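Local coordinates for putative NAD(P)H-flavin oxidoreductase (Neisseria meningitidis serogroup A / serotype 4A, PDB 6WT2), which binds FMN and, like other NfsB-type nitroreductases, probably uses NADH or NADPH to reduce nitro compounds such as chloramphenicol, at residues A[46-49]-A[50-54]; A[137-140]-A[141-145]; A[39-42]-A[43-46]; A[118-121]-A[122-125]. All coordinates share one frame; numbering follows the deposited sequence. Where two conformers were deposited one is given.

Interaction 1: A[46-49]-A[50-54]. With FMN (flavin mononucleotide), chain K; NIO (nicotinic acid), chain E.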
ATOM      1  N   SER A  46       8.333   4.952   5.050  1.00 18.10           N
ATOM      2  CA  SER A  46       7.472   4.851   3.888  1.00 20.96           C
ATOM      3  C   SER A  46       6.883   6.224   3.577  1.00 19.98           C
ATOM      4  O   SER A  46       6.756   7.063   4.471  1.00 20.57           O
ATOM      5  CB  SER A  46       6.350   3.838   4.116  1.00 25.17           C
ATOM      6  OG  SER A  46       6.865   2.514   4.140  1.00 21.34           O
ATOM      7  N   PRO A  47       6.547   6.488   2.319  1.00 17.66           N
ATOM      8  CA  PRO A  47       5.898   7.754   1.979  1.00 17.61           C
ATOM      9  C   PRO A  47       4.425   7.710   2.347  1.00 17.49           C
ATOM     10  O   PRO A  47       3.838   6.652   2.574  1.00 19.25           O
ATOM     11  CB  PRO A  47       6.083   7.843   0.463  1.00 17.49           C
ATOM     12  CG  PRO A  47       6.032   6.398   0.028  1.00 22.75           C
ATOM     13  CD  PRO A  47       6.719   5.624   1.126  1.00 17.65           C
ATOM     14  N   SER A  48       3.828   8.891   2.367  1.00 17.81           N
ATOM     15  CA  SER A  48       2.410   9.043   2.647  1.00 21.71           C
ATOM     16  C   SER A  48       1.943  10.344   2.021  1.00 21.56           C
ATOM     17  O   SER A  48       2.719  11.299   1.890  1.00 19.79           O
ATOM     18  CB  SER A  48       2.121   9.053   4.152  1.00 18.25           C
ATOM     19  OG  SER A  48       2.900  10.036   4.800  1.00 17.81           O
ATOM     20  N   SER A  49       0.662  10.373   1.668  1.00 17.44           N
ATOM     21  CA  SER A  49       0.055  11.583   1.132  1.00 20.84           C
ATOM     22  C   SER A  49       0.292  12.749   2.083  1.00 23.93           C
ATOM     23  O   SER A  49       0.090  12.619   3.291  1.00 20.94           O
ATOM     24  CB  SER A  49      -1.443  11.360   0.922  1.00 18.02           C
ATOM     25  OG  SER A  49      -2.044  12.494   0.317  1.00 22.07           O
ATOM     26  N   VAL A  50       0.750  13.880   1.526  1.00 22.68           N
ATOM     27  CA  VAL A  50       1.117  15.123   2.213  1.00 24.04           C
ATOM     28  C   VAL A  50       2.011  14.879   3.415  1.00 21.63           C
ATOM     29  O   VAL A  50       2.086  15.719   4.312  1.00 21.53           O
ATOM     30  CB  VAL A  50      -0.118  15.969   2.605  1.00 25.12           C
ATOM     31  CG1 VAL A  50      -1.035  16.159   1.416  1.00 27.92           C
ATOM     32  CG2 VAL A  50      -0.865  15.408   3.817  1.00 27.82           C
ATOM     33  N   GLY A  51       2.759  13.779   3.412  1.00 25.11           N
ATOM     34  CA  GLY A  51       3.625  13.502   4.549  1.00 18.20           C
ATOM     35  C   GLY A  51       2.868  13.318   5.843  1.00 19.79           C
ATOM     36  O   GLY A  51       3.404  13.611   6.920  1.00 22.43           O
ATOM     37  N   SER A  52       1.635  12.816   5.769  1.00 21.65           N
ATOM     38  CA  SER A  52       0.794  12.710   6.956  1.00 27.11           C
ATOM     39  C   SER A  52       1.264  11.616   7.918  1.00 27.15           C
ATOM     40  O   SER A  52       1.066  11.746   9.134  1.00 26.90           O
ATOM     41  CB  SER A  52      -0.651  12.445   6.535  1.00 18.45           C
ATOM     42  OG  SER A  52      -0.704  11.293   5.701  1.00 19.77           O
ATOM     43  N   GLU A  53       1.871  10.540   7.411  1.00 22.30           N
ATOM     44  CA  GLU A  53       2.296   9.406   8.226  1.00 19.74           C
ATOM     45  C   GLU A  53       1.173   8.950   9.166  1.00 19.72           C
ATOM     46  O   GLU A  53       1.363   8.890  10.383  1.00 22.07           O
ATOM     47  CB  GLU A  53       3.546   9.758   9.024  1.00 22.26           C
ATOM     48  CG  GLU A  53       4.745  10.162   8.174  1.00 25.92           C
ATOM     49  CD  GLU A  53       5.899  10.701   9.009  1.00 27.09           C
ATOM     50  OE1 GLU A  53       6.341   9.995   9.951  1.00 28.77           O
ATOM     51  OE2 GLU A  53       6.368  11.836   8.720  1.00 25.28           O
ATOM     52  N   PRO A  54      -0.004   8.644   8.633  1.00 23.03           N
ATOM     53  CA  PRO A  54      -1.195   8.535   9.479  1.00 24.38           C
ATOM     54  C   PRO A  54      -1.331   7.154  10.103  1.00 25.10           C
ATOM     55  O   PRO A  54      -2.410   6.565  10.096  1.00 22.17           O
ATOM     56  CB  PRO A  54      -2.327   8.816   8.489  1.00 18.68           C
ATOM     57  CG  PRO A  54      -1.835   8.127   7.228  1.00 18.47           C
ATOM     58  CD  PRO A  54      -0.311   8.325   7.222  1.00 21.46           C
TER
HETATM   59  N1  FMN K 304       3.643  14.574  -3.843  1.00 20.80           N
HETATM   60  C2  FMN K 304       3.291  15.515  -4.763  1.00 23.82           C
HETATM   61  O2  FMN K 304       4.112  16.419  -5.012  1.00 22.85           O
HETATM   62  N3  FMN K 304       2.061  15.587  -5.302  1.00 23.21           N
HETATM   63  C4  FMN K 304       1.112  14.668  -5.038  1.00 20.62           C
HETATM   64  O4  FMN K 304       0.008  14.673  -5.617  1.00 25.24           O
HETATM   65  C4A FMN K 304       1.443  13.582  -4.102  1.00 20.69           C
HETATM   66  N5  FMN K 304       0.494  12.728  -3.675  1.00 18.61           N
HETATM   67  C5A FMN K 304       0.843  11.683  -2.902  1.00 18.08           C
HETATM   68  C6  FMN K 304      -0.040  10.612  -2.785  1.00 18.55           C
HETATM   69  C7  FMN K 304       0.311   9.557  -1.958  1.00 14.74           C
HETATM   70  C7M FMN K 304      -0.629   8.392  -1.826  1.00 18.40           C
HETATM   71  C8  FMN K 304       1.686   9.475  -1.405  1.00 17.62           C
HETATM   72  C8M FMN K 304       2.140   8.280  -0.608  1.00 11.99           C
HETATM   73  C9  FMN K 304       2.567  10.543  -1.531  1.00 15.50           C
HETATM   74  C9A FMN K 304       2.221  11.592  -2.342  1.00 15.65           C
HETATM   75  N10 FMN K 304       3.143  12.636  -2.555  1.00 18.45           N
HETATM   76  C10 FMN K 304       2.762  13.651  -3.440  1.00 16.78           C
HETATM   77  C1' FMN K 304       4.498  12.584  -1.996  1.00 20.11           C
HETATM   78  C2' FMN K 304       4.498  12.954  -0.499  1.00 17.75           C
HETATM   79  O2' FMN K 304       4.382  14.375  -0.354  1.00 16.21           O
HETATM   80  C3' FMN K 304       5.809  12.483   0.099  1.00 17.44           C
HETATM   81  O3' FMN K 304       5.819  11.054   0.070  1.00 20.15           O
HETATM   82  C4' FMN K 304       5.998  12.942   1.547  1.00 21.42           C
HETATM   83  O4' FMN K 304       5.952  14.374   1.554  1.00 18.34           O
HETATM   84  C5' FMN K 304       7.337  12.453   2.082  1.00 23.67           C
HETATM   85  O5' FMN K 304       8.366  12.789   1.150  1.00 19.66           O
HETATM   86  P   FMN K 304       9.347  11.631   0.612  1.00 18.09           P
HETATM   87  O1P FMN K 304       9.925  11.016   1.853  1.00 22.56           O
HETATM   88  O2P FMN K 304      10.315  12.338  -0.292  1.00 20.86           O
HETATM   89  O3P FMN K 304       8.384  10.731  -0.144  1.00 22.38           O
HETATM   90  N   NIO E 301      -0.987  17.427  -3.415  1.00 46.95           N
HETATM   91  C1  NIO E 301       0.180  17.301  -2.765  1.00 40.69           C
HETATM   92  C2  NIO E 301       0.420  16.204  -1.949  1.00 36.50           C
HETATM   93  C3  NIO E 301      -0.559  15.228  -1.795  1.00 41.47           C
HETATM   94  C4  NIO E 301      -1.762  15.388  -2.466  1.00 47.55           C
HETATM   95  C5  NIO E 301      -1.950  16.504  -3.276  1.00 48.59           C
HETATM   96  C6  NIO E 301       1.731  16.078  -1.221  1.00 36.01           C
HETATM   97  O1  NIO E 301       1.984  15.005  -0.639  1.00 23.87           O
HETATM   98  O2  NIO E 301       2.526  17.053  -1.210  1.00 34.35           O
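A chi1 of 54° tucks the hydroxyl of S48 between its own backbone N and carbonyl carbon, from where OG accepts a hydrogen bond from E53 N (2.9 Å). S52 has nearly the same torsion (55°), and this swings its OG back to S49 O, which it meets in the carbonyl plane at 2.9 Å. S52 N reaches that same oxygen from above the plane, so one residue grips S49 O twice, through its backbone and its side chain. A further bond, G51 N to S48 O (2.9 Å), lies one residue earlier. Two overlapping beta-turns result: the first has type II character about S49 and V50, and the second, about V50 and G51, runs through two positive phi values as in a type I' turn. Within the turn V50 CG2 is pressed against S49 O, at 3.0 Å.

The tight double turn shapes the FMN pocket. P47 CB approaches the ribityl O3' of FMN at 3.2 Å, and S49 N lies 3.4 Å from C8 of the flavin. V50 N makes a weak bond to carboxylate O1 of nicotinic acid, while V50 CG1 stands 3.4 Å from C3 of its ring. S49 OG bonds to E171 of the second subunit, and E53 reaches R215 N of that subunit as well as R108. The loop joins helix 33-44 to strand 55-59, with P47, S49 and P54 packed on helix 138-162, and V50 and S52 on M102 of helix 100-108.

Interaction 2: A[137-140]-A[141-145]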
ATOM      1  N   ASP A 137     -17.656  12.368   4.391  1.00 65.94           N
ATOM      2  CA  ASP A 137     -17.870  11.092   5.061  1.00 59.87           C
ATOM      3  C   ASP A 137     -16.655  10.777   5.920  1.00 52.81           C
ATOM      4  O   ASP A 137     -15.530  10.730   5.414  1.00 42.59           O
ATOM      5  CB  ASP A 137     -18.116   9.978   4.038  1.00 61.25           C
ATOM      6  CG  ASP A 137     -18.286   8.615   4.683  1.00 67.98           C
ATOM      7  OD1 ASP A 137     -18.651   8.546   5.876  1.00 72.93           O
ATOM      8  OD2 ASP A 137     -18.045   7.606   3.988  1.00 73.15           O
ATOM      9  N   SER A 138     -16.883  10.558   7.217  1.00 37.72           N
ATOM     10  CA  SER A 138     -15.787  10.189   8.107  1.00 35.87           C
ATOM     11  C   SER A 138     -15.167   8.853   7.715  1.00 30.59           C
ATOM     12  O   SER A 138     -13.973   8.633   7.949  1.00 29.04           O
ATOM     13  CB  SER A 138     -16.279  10.137   9.554  1.00 44.04           C
ATOM     14  OG  SER A 138     -17.221   9.092   9.716  1.00 49.11           O
ATOM     15  N   ARG A 139     -15.950   7.948   7.115  0.61 27.30           N
ATOM     16  CA  ARG A 139     -15.386   6.667   6.699  0.61 29.35           C
ATOM     17  C   ARG A 139     -14.455   6.831   5.503  0.61 29.41           C
ATOM     18  O   ARG A 139     -13.420   6.158   5.421  0.61 28.05           O
ATOM     19  CB  ARG A 139     -16.498   5.662   6.375  0.61 30.05           C
ATOM     20  CG  ARG A 139     -16.045   4.207   6.506  0.61 35.88           C
ATOM     21  CD  ARG A 139     -16.387   3.355   5.274  0.61 40.99           C
ATOM     22  NE  ARG A 139     -17.152   2.154   5.616  0.61 40.00           N
ATOM     23  CZ  ARG A 139     -16.625   0.948   5.811  0.61 37.50           C
ATOM     24  NH1 ARG A 139     -15.317   0.761   5.705  0.61 43.17           N
ATOM     25  NH2 ARG A 139     -17.409  -0.074   6.120  0.61 39.48           N
ATOM     26  N   ALA A 140     -14.803   7.717   4.562  1.00 32.88           N
ATOM     27  CA  ALA A 140     -13.916   7.973   3.429  1.00 29.93           C
ATOM     28  C   ALA A 140     -12.615   8.614   3.891  1.00 27.46           C
ATOM     29  O   ALA A 140     -11.533   8.281   3.391  1.00 24.60           O
ATOM     30  CB  ALA A 140     -14.613   8.859   2.399  1.00 26.84           C
ATOM     31  N   LEU A 141     -12.703   9.525   4.860  1.00 26.28           N
ATOM     32  CA  LEU A 141     -11.508  10.109   5.452  1.00 28.72           C
ATOM     33  C   LEU A 141     -10.646   9.046   6.127  1.00 19.83           C
ATOM     34  O   LEU A 141      -9.420   9.040   5.967  1.00 20.16           O
ATOM     35  CB  LEU A 141     -11.927  11.199   6.436  1.00 26.82           C
ATOM     36  CG  LEU A 141     -10.993  12.294   6.934  1.00 24.35           C
ATOM     37  CD1 LEU A 141     -10.076  12.886   5.879  1.00 25.76           C
ATOM     38  CD2 LEU A 141     -11.879  13.389   7.502  1.00 33.97           C
ATOM     39  N   PHE A 142     -11.264   8.138   6.893  1.00 19.99           N
ATOM     40  CA  PHE A 142     -10.500   7.062   7.523  1.00 22.10           C
ATOM     41  C   PHE A 142      -9.891   6.138   6.471  1.00 23.42           C
ATOM     42  O   PHE A 142      -8.730   5.722   6.589  1.00 21.01           O
ATOM     43  CB  PHE A 142     -11.401   6.283   8.490  1.00 20.90           C
ATOM     44  CG  PHE A 142     -10.755   5.046   9.080  1.00 20.72           C
ATOM     45  CD1 PHE A 142      -9.678   5.151   9.951  1.00 20.90           C
ATOM     46  CD2 PHE A 142     -11.243   3.783   8.776  1.00 21.52           C
ATOM     47  CE1 PHE A 142      -9.091   4.018  10.498  1.00 22.91           C
ATOM     48  CE2 PHE A 142     -10.664   2.643   9.323  1.00 22.61           C
ATOM     49  CZ  PHE A 142      -9.587   2.757  10.175  1.00 21.67           C
ATOM     50  N   ASP A 143     -10.659   5.816   5.425  1.00 22.04           N
ATOM     51  CA  ASP A 143     -10.161   4.939   4.367  1.00 23.75           C
ATOM     52  C   ASP A 143      -8.982   5.561   3.622  1.00 21.45           C
ATOM     53  O   ASP A 143      -8.073   4.839   3.193  1.00 20.20           O
ATOM     54  CB  ASP A 143     -11.302   4.588   3.409  1.00 30.13           C
ATOM     55  CG  ASP A 143     -12.093   3.343   3.863  1.00 52.48           C
ATOM     56  OD1 ASP A 143     -11.645   2.651   4.814  1.00 52.38           O
ATOM     57  OD2 ASP A 143     -13.158   3.045   3.265  1.00 53.05           O
ATOM     58  N   TRP A 144      -8.983   6.889   3.463  1.00 21.00           N
ATOM     59  CA  TRP A 144      -7.821   7.593   2.924  1.00 20.72           C
ATOM     60  C   TRP A 144      -6.560   7.284   3.723  1.00 20.59           C
ATOM     61  O   TRP A 144      -5.518   6.930   3.157  1.00 19.64           O
ATOM     62  CB  TRP A 144      -8.095   9.100   2.901  1.00 20.54           C
ATOM     63  CG  TRP A 144      -6.948   9.932   2.389  1.00 21.11           C
ATOM     64  CD1 TRP A 144      -6.317   9.814   1.179  1.00 24.08           C
ATOM     65  CD2 TRP A 144      -6.308  11.017   3.072  1.00 27.27           C
ATOM     66  NE1 TRP A 144      -5.312  10.761   1.075  1.00 22.76           N
ATOM     67  CE2 TRP A 144      -5.291  11.507   2.226  1.00 22.40           C
ATOM     68  CE3 TRP A 144      -6.491  11.615   4.326  1.00 26.49           C
ATOM     69  CZ2 TRP A 144      -4.466  12.571   2.588  1.00 28.99           C
ATOM     70  CZ3 TRP A 144      -5.666  12.665   4.686  1.00 26.65           C
ATOM     71  CH2 TRP A 144      -4.671  13.141   3.816  1.00 27.29           C
ATOM     72  N   CYS A 145      -6.640   7.376   5.054  1.00 20.15           N
ATOM     73  CA  CYS A 145      -5.465   7.063   5.864  1.00 19.44           C
ATOM     74  C   CYS A 145      -5.109   5.581   5.776  1.00 18.56           C
ATOM     75  O   CYS A 145      -3.928   5.235   5.696  1.00 18.47           O
ATOM     76  CB  CYS A 145      -5.693   7.505   7.310  1.00 18.89           C
ATOM     77  SG  CYS A 145      -5.797   9.321   7.425  1.00 22.08           S
TER
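From L141 to W144, each backbone N-H donates to the carbonyl oxygen four residues back, beginning with L141 N to D137 O (3.1 Å) and ending with W144 N to A140 O (2.9 Å), each fairly straight. D137 sits at the N-cap. Its OD1 accepts from R139 N at 3.0 Å, with the donor above the carboxylate plane, and its OD2 adds a weak bond from A140 N; the aspartate is poorly ordered. This is the capped first turn of helix 138-162, where the carboxylate takes up N-H groups that have no earlier helical carbonyl to bind.

One turn apart, R139 and D143 cross at a slant, their flat groups 47° out of parallel. The salt bridge from R139 NH1 to D143 OD2 is long, 4.0 Å, and R139 has two conformers; the stronger polar partner of D143 is R147 of the second subunit, bonded to OD1, a charge that probably offsets the close approach of D143 to its own copy there. W144, with CG anti to its backbone N (chi1 179°), carries its indole away from this first turn; NE1 bonds to E171 of the second subunit, and the ring packs on S49 and F127.

Interaction 3: A[39-42]-A[43-46]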
ATOM      1  N   ILE A  39      12.857  -3.748  10.247  1.00 20.61           N
ATOM      2  CA  ILE A  39      11.538  -3.875   9.628  1.00 25.74           C
ATOM      3  C   ILE A  39      10.661  -2.676   9.986  1.00 25.75           C
ATOM      4  O   ILE A  39      10.021  -2.068   9.119  1.00 21.07           O
ATOM      5  CB  ILE A  39      10.883  -5.205  10.044  1.00 19.91           C
ATOM      6  CG1 ILE A  39      11.691  -6.388   9.500  1.00 20.25           C
ATOM      7  CG2 ILE A  39       9.445  -5.276   9.558  1.00 19.73           C
ATOM      8  CD1 ILE A  39      11.201  -7.738  10.035  1.00 21.43           C
ATOM      9  N   LEU A  40      10.617  -2.312  11.271  1.00 21.71           N
ATOM     10  CA  LEU A  40       9.840  -1.131  11.655  1.00 19.30           C
ATOM     11  C   LEU A  40      10.331   0.109  10.918  1.00 21.94           C
ATOM     12  O   LEU A  40       9.537   0.997  10.571  1.00 18.98           O
ATOM     13  CB  LEU A  40       9.909  -0.907  13.166  1.00 19.49           C
ATOM     14  CG  LEU A  40       9.289  -1.976  14.073  1.00 23.24           C
ATOM     15  CD1 LEU A  40       9.713  -1.737  15.531  1.00 24.40           C
ATOM     16  CD2 LEU A  40       7.769  -1.980  13.967  1.00 21.95           C
ATOM     17  N   GLU A  41      11.637   0.190  10.673  1.00 22.75           N
ATOM     18  CA  GLU A  41      12.176   1.377  10.018  1.00 25.55           C
ATOM     19  C   GLU A  41      11.674   1.485   8.585  1.00 23.46           C
ATOM     20  O   GLU A  41      11.420   2.593   8.095  1.00 24.93           O
ATOM     21  CB  GLU A  41      13.702   1.362  10.060  1.00 28.88           C
ATOM     22  CG  GLU A  41      14.329   2.688   9.661  1.00 34.26           C
ATOM     23  CD  GLU A  41      14.060   3.798  10.678  1.00 46.60           C
ATOM     24  OE1 GLU A  41      13.937   3.492  11.891  1.00 38.21           O
ATOM     25  OE2 GLU A  41      13.972   4.978  10.258  1.00 45.46           O
ATOM     26  N   LEU A  42      11.503   0.350   7.903  1.00 19.51           N
ATOM     27  CA  LEU A  42      10.960   0.402   6.553  1.00 22.09           C
ATOM     28  C   LEU A  42       9.568   1.011   6.553  1.00 23.08           C
ATOM     29  O   LEU A  42       9.210   1.762   5.639  1.00 23.37           O
ATOM     30  CB  LEU A  42      10.937  -0.996   5.934  1.00 23.44           C
ATOM     31  CG  LEU A  42      12.296  -1.687   5.851  1.00 23.84           C
ATOM     32  CD1 LEU A  42      12.117  -3.165   5.532  1.00 26.04           C
ATOM     33  CD2 LEU A  42      13.164  -1.017   4.802  1.00 33.04           C
ATOM     34  N   GLY A  43       8.772   0.716   7.581  1.00 19.60           N
ATOM     35  CA  GLY A  43       7.459   1.330   7.671  1.00 19.60           C
ATOM     36  C   GLY A  43       7.531   2.799   8.040  1.00 21.02           C
ATOM     37  O   GLY A  43       6.813   3.625   7.468  1.00 26.82           O
ATOM     38  N   ARG A  44       8.392   3.146   9.001  1.00 22.55           N
ATOM     39  CA  ARG A  44       8.593   4.547   9.376  1.00 22.50           C
ATOM     40  C   ARG A  44       8.946   5.406   8.167  1.00 18.52           C
ATOM     41  O   ARG A  44       8.411   6.507   7.990  1.00 19.39           O
ATOM     42  CB  ARG A  44       9.696   4.653  10.431  1.00 18.93           C
ATOM     43  CG  ARG A  44      10.220   6.066  10.627  1.00 20.69           C
ATOM     44  CD  ARG A  44      11.028   6.207  11.914  1.00 24.16           C
ATOM     45  NE  ARG A  44      11.382   7.613  12.122  1.00 25.41           N
ATOM     46  CZ  ARG A  44      12.509   8.178  11.705  1.00 29.95           C
ATOM     47  NH1 ARG A  44      13.430   7.456  11.082  1.00 34.20           N
ATOM     48  NH2 ARG A  44      12.717   9.470  11.916  1.00 31.82           N
ATOM     49  N   LEU A  45       9.866   4.930   7.339  1.00 19.02           N
ATOM     50  CA  LEU A  45      10.359   5.717   6.220  1.00 21.24           C
ATOM     51  C   LEU A  45       9.444   5.683   4.998  1.00 22.39           C
ATOM     52  O   LEU A  45       9.751   6.349   3.996  1.00 19.65           O
ATOM     53  CB  LEU A  45      11.756   5.237   5.840  1.00 21.99           C
ATOM     54  CG  LEU A  45      12.843   5.337   6.902  1.00 24.14           C
ATOM     55  CD1 LEU A  45      14.114   4.677   6.399  1.00 27.62           C
ATOM     56  CD2 LEU A  45      13.103   6.805   7.310  1.00 23.59           C
ATOM     57  N   SER A  46       8.333   4.952   5.050  1.00 18.10           N
ATOM     58  CA  SER A  46       7.472   4.851   3.888  1.00 20.96           C
ATOM     59  C   SER A  46       6.883   6.224   3.577  1.00 19.98           C
ATOM     60  O   SER A  46       6.756   7.063   4.471  1.00 20.57           O
ATOM     61  CB  SER A  46       6.350   3.838   4.116  1.00 25.17           C
ATOM     62  OG  SER A  46       6.865   2.514   4.140  1.00 21.34           O
TER
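E41 and R44 run side by side and point the same way, three residues apart on the helix. The arginine chain is extended from CG to NE, whereas the glutamate bends at chi2 (68°) and so brings its carboxylate alongside. E41 OE2 uses its syn lone pair to meet R44 NH1 at 2.7 Å, and it lies almost exactly in the guanidinium plane, at the edge. The bond is bent (N-H...O 145°). The carboxylate and guanidinium planes are turned 59° apart, and only OE2 bonds, E41 OE1 standing 4.1 Å from R44 NH1. L45 slants across the same glutamate: its CD1 lies 3.8 Å from E41 CG, and its own CG comes to 3.6 Å from E41 OE2, so aliphatic carbon flanks the charged oxygen.

Beneath these side chains lies the C-terminal turn of helix 33-44, with R44 N bonded to L40 O (2.9 Å) and L45 N to E41 O (2.9 Å). S46, whose backbone has already turned extended, donates from OG to L42 O at 2.9 Å, which ties the residue just past the helix back to its last turn. The same OG is also bonded to N155 of helix 138-162.

The R44 guanidinium also reaches the dimer partner, NE binding R215 O and NH2 binding R214 O of the second subunit, so with E41 all three guanidinium nitrogens have partners. R214 of that subunit, which also bonds FMN, donates to L45 O and S46 O.

Interaction 4: A[118-121]-A[122-125]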
ATOM      1  N   ALA A 118      -0.778  28.711   6.512  1.00 21.15           N
ATOM      2  CA  ALA A 118      -2.150  29.009   6.117  1.00 27.43           C
ATOM      3  C   ALA A 118      -2.394  28.653   4.654  1.00 27.50           C
ATOM      4  O   ALA A 118      -3.439  28.088   4.308  1.00 27.26           O
ATOM      5  CB  ALA A 118      -2.458  30.486   6.374  1.00 23.58           C
ATOM      6  N   LYS A 119      -1.426  28.952   3.782  1.00 27.01           N
ATOM      7  CA  LYS A 119      -1.606  28.707   2.353  1.00 25.77           C
ATOM      8  C   LYS A 119      -1.561  27.218   2.028  1.00 23.93           C
ATOM      9  O   LYS A 119      -2.268  26.746   1.122  1.00 24.86           O
ATOM     10  CB  LYS A 119      -0.537  29.466   1.567  1.00 34.04           C
ATOM     11  CG  LYS A 119      -0.815  29.589   0.074  1.00 51.83           C
ATOM     12  CD  LYS A 119       0.045  30.688  -0.552  1.00 60.60           C
ATOM     13  CE  LYS A 119       1.520  30.296  -0.614  1.00 60.46           C
ATOM     14  NZ  LYS A 119       1.793  29.237  -1.632  1.00 54.23           N
ATOM     15  N   SER A 120      -0.712  26.468   2.731  1.00 23.66           N
ATOM     16  CA  SER A 120      -0.680  25.016   2.568  1.00 26.32           C
ATOM     17  C   SER A 120      -1.996  24.384   3.001  1.00 25.23           C
ATOM     18  O   SER A 120      -2.535  23.510   2.312  1.00 26.28           O
ATOM     19  CB  SER A 120       0.473  24.419   3.379  1.00 28.80           C
ATOM     20  OG  SER A 120       1.726  24.756   2.814  1.00 35.65           O
ATOM     21  N   LEU A 121      -2.511  24.797   4.159  1.00 23.67           N
ATOM     22  CA  LEU A 121      -3.757  24.228   4.662  1.00 29.41           C
ATOM     23  C   LEU A 121      -4.924  24.531   3.729  1.00 28.61           C
ATOM     24  O   LEU A 121      -5.833  23.704   3.583  1.00 23.66           O
ATOM     25  CB  LEU A 121      -4.040  24.744   6.082  1.00 28.60           C
ATOM     26  CG  LEU A 121      -3.058  24.306   7.174  1.00 30.04           C
ATOM     27  CD1 LEU A 121      -3.393  24.948   8.527  1.00 29.17           C
ATOM     28  CD2 LEU A 121      -3.010  22.780   7.286  1.00 27.75           C
ATOM     29  N   ALA A 122      -4.915  25.699   3.090  1.00 27.11           N
ATOM     30  CA  ALA A 122      -5.920  25.994   2.075  1.00 26.80           C
ATOM     31  C   ALA A 122      -5.847  25.002   0.919  1.00 28.35           C
ATOM     32  O   ALA A 122      -6.884  24.540   0.426  1.00 26.67           O
ATOM     33  CB  ALA A 122      -5.753  27.427   1.558  1.00 25.68           C
ATOM     34  N   ARG A 123      -4.632  24.659   0.476  1.00 25.14           N
ATOM     35  CA  ARG A 123      -4.489  23.664  -0.588  1.00 28.56           C
ATOM     36  C   ARG A 123      -4.930  22.280  -0.119  1.00 29.06           C
ATOM     37  O   ARG A 123      -5.598  21.551  -0.867  1.00 22.03           O
ATOM     38  CB  ARG A 123      -3.047  23.625  -1.092  1.00 28.57           C
ATOM     39  CG  ARG A 123      -2.623  24.864  -1.866  1.00 30.49           C
ATOM     40  CD  ARG A 123      -1.305  24.651  -2.595  1.00 37.84           C
ATOM     41  NE  ARG A 123      -0.166  24.629  -1.681  1.00 47.72           N
ATOM     42  CZ  ARG A 123       0.471  25.723  -1.266  1.00 52.94           C
ATOM     43  NH1 ARG A 123       0.074  26.916  -1.685  1.00 56.26           N
ATOM     44  NH2 ARG A 123       1.496  25.630  -0.427  1.00 49.10           N
ATOM     45  N   TYR A 124      -4.564  21.896   1.112  1.00 20.30           N
ATOM     46  CA  TYR A 124      -5.022  20.615   1.645  1.00 26.92           C
ATOM     47  C   TYR A 124      -6.541  20.551   1.678  1.00 22.50           C
ATOM     48  O   TYR A 124      -7.130  19.505   1.385  1.00 20.90           O
ATOM     49  CB  TYR A 124      -4.488  20.385   3.061  1.00 22.50           C
ATOM     50  CG  TYR A 124      -3.003  20.118   3.221  1.00 28.83           C
ATOM     51  CD1 TYR A 124      -2.136  20.111   2.136  1.00 24.49           C
ATOM     52  CD2 TYR A 124      -2.478  19.849   4.483  1.00 31.57           C
ATOM     53  CE1 TYR A 124      -0.772  19.858   2.311  1.00 25.40           C
ATOM     54  CE2 TYR A 124      -1.138  19.593   4.666  1.00 26.61           C
ATOM     55  CZ  TYR A 124      -0.284  19.606   3.584  1.00 25.11           C
ATOM     56  OH  TYR A 124       1.055  19.343   3.799  1.00 26.68           O
ATOM     57  N   GLN A 125      -7.191  21.654   2.072  1.00 24.72           N
ATOM     58  CA  GLN A 125      -8.648  21.674   2.139  1.00 26.20           C
ATOM     59  C   GLN A 125      -9.265  21.421   0.772  1.00 22.69           C
ATOM     60  O   GLN A 125     -10.209  20.638   0.642  1.00 24.46           O
ATOM     61  CB  GLN A 125      -9.144  23.007   2.696  1.00 24.66           C
ATOM     62  CG  GLN A 125     -10.636  23.197   2.488  1.00 25.84           C
ATOM     63  CD  GLN A 125     -11.230  24.261   3.369  1.00 43.83           C
ATOM     64  OE1 GLN A 125     -10.515  25.071   3.953  1.00 42.55           O
ATOM     65  NE2 GLN A 125     -12.554  24.264   3.479  1.00 56.42           N
TER
HETATM   66  O   HOH W   1       2.977  27.147   1.809  1.00 31.12           O
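S120 O receives Y124 N at 2.9 Å, nearly along the C=O axis, and the tyrosine ring then lies over the same peptide group, its CD1 3.4 Å from that oxygen. Y124 CG stands anti to its carbonyl carbon, beside the backbone N (chi1 -70°), and this lays one ring face over S120 C. L121 comes to the ring obliquely, CD2 to CD2 at 4.1 Å.

On the neighbouring stripe of the helix, R123 folds back at chi3 (-73°) toward the preceding turn. One face of its guanidinium covers K119 O and S120 CA, both toward the rim of the group. K119 O is already engaged by R123 N at 3.2 Å, so backbone and side chain of the arginine both lie against this carbonyl. A water ties R123 to S120: it accepts from NH2 at 3.1 Å and is bonded to S120 OG at 2.9 Å.

The backbone follows the i+4 to i bonding of an alpha-helix, here 114-131, and the side chains divide as in an amphipathic one: K119, A122 and Q125 face solvent, while S120 and Y124 turn inward onto L106 of helix 100-108. K119 NZ is modelled only 2.9 Å from R123 NH1, two like-charged groups, an approach best treated as doubtful. At the inner end, Y124 OH bonds to R109, whose NH1 also holds the nicotinic acid, which makes the tyrosine a second-shell residue of that site.

Interaction 1 is the part in direct contact with FMN and nicotinic acid, and the other three meet it from different directions. Interaction 3 runs straight into it through the shared S46, their centres 12 Å apart. W144 of interaction 2 packs its CZ2 on S49 OG at 3.3 Å, and both residues turn to E171 of the second subunit. Y124 of interaction 4 brings its OH to 3.8 Å from V50 CB. Interactions 2 and 4 do not touch, their nearest atoms being about 7 Å apart. Interactions 1, 2 and 3 all reach the second subunit, consistent with a flavin site built between two chains.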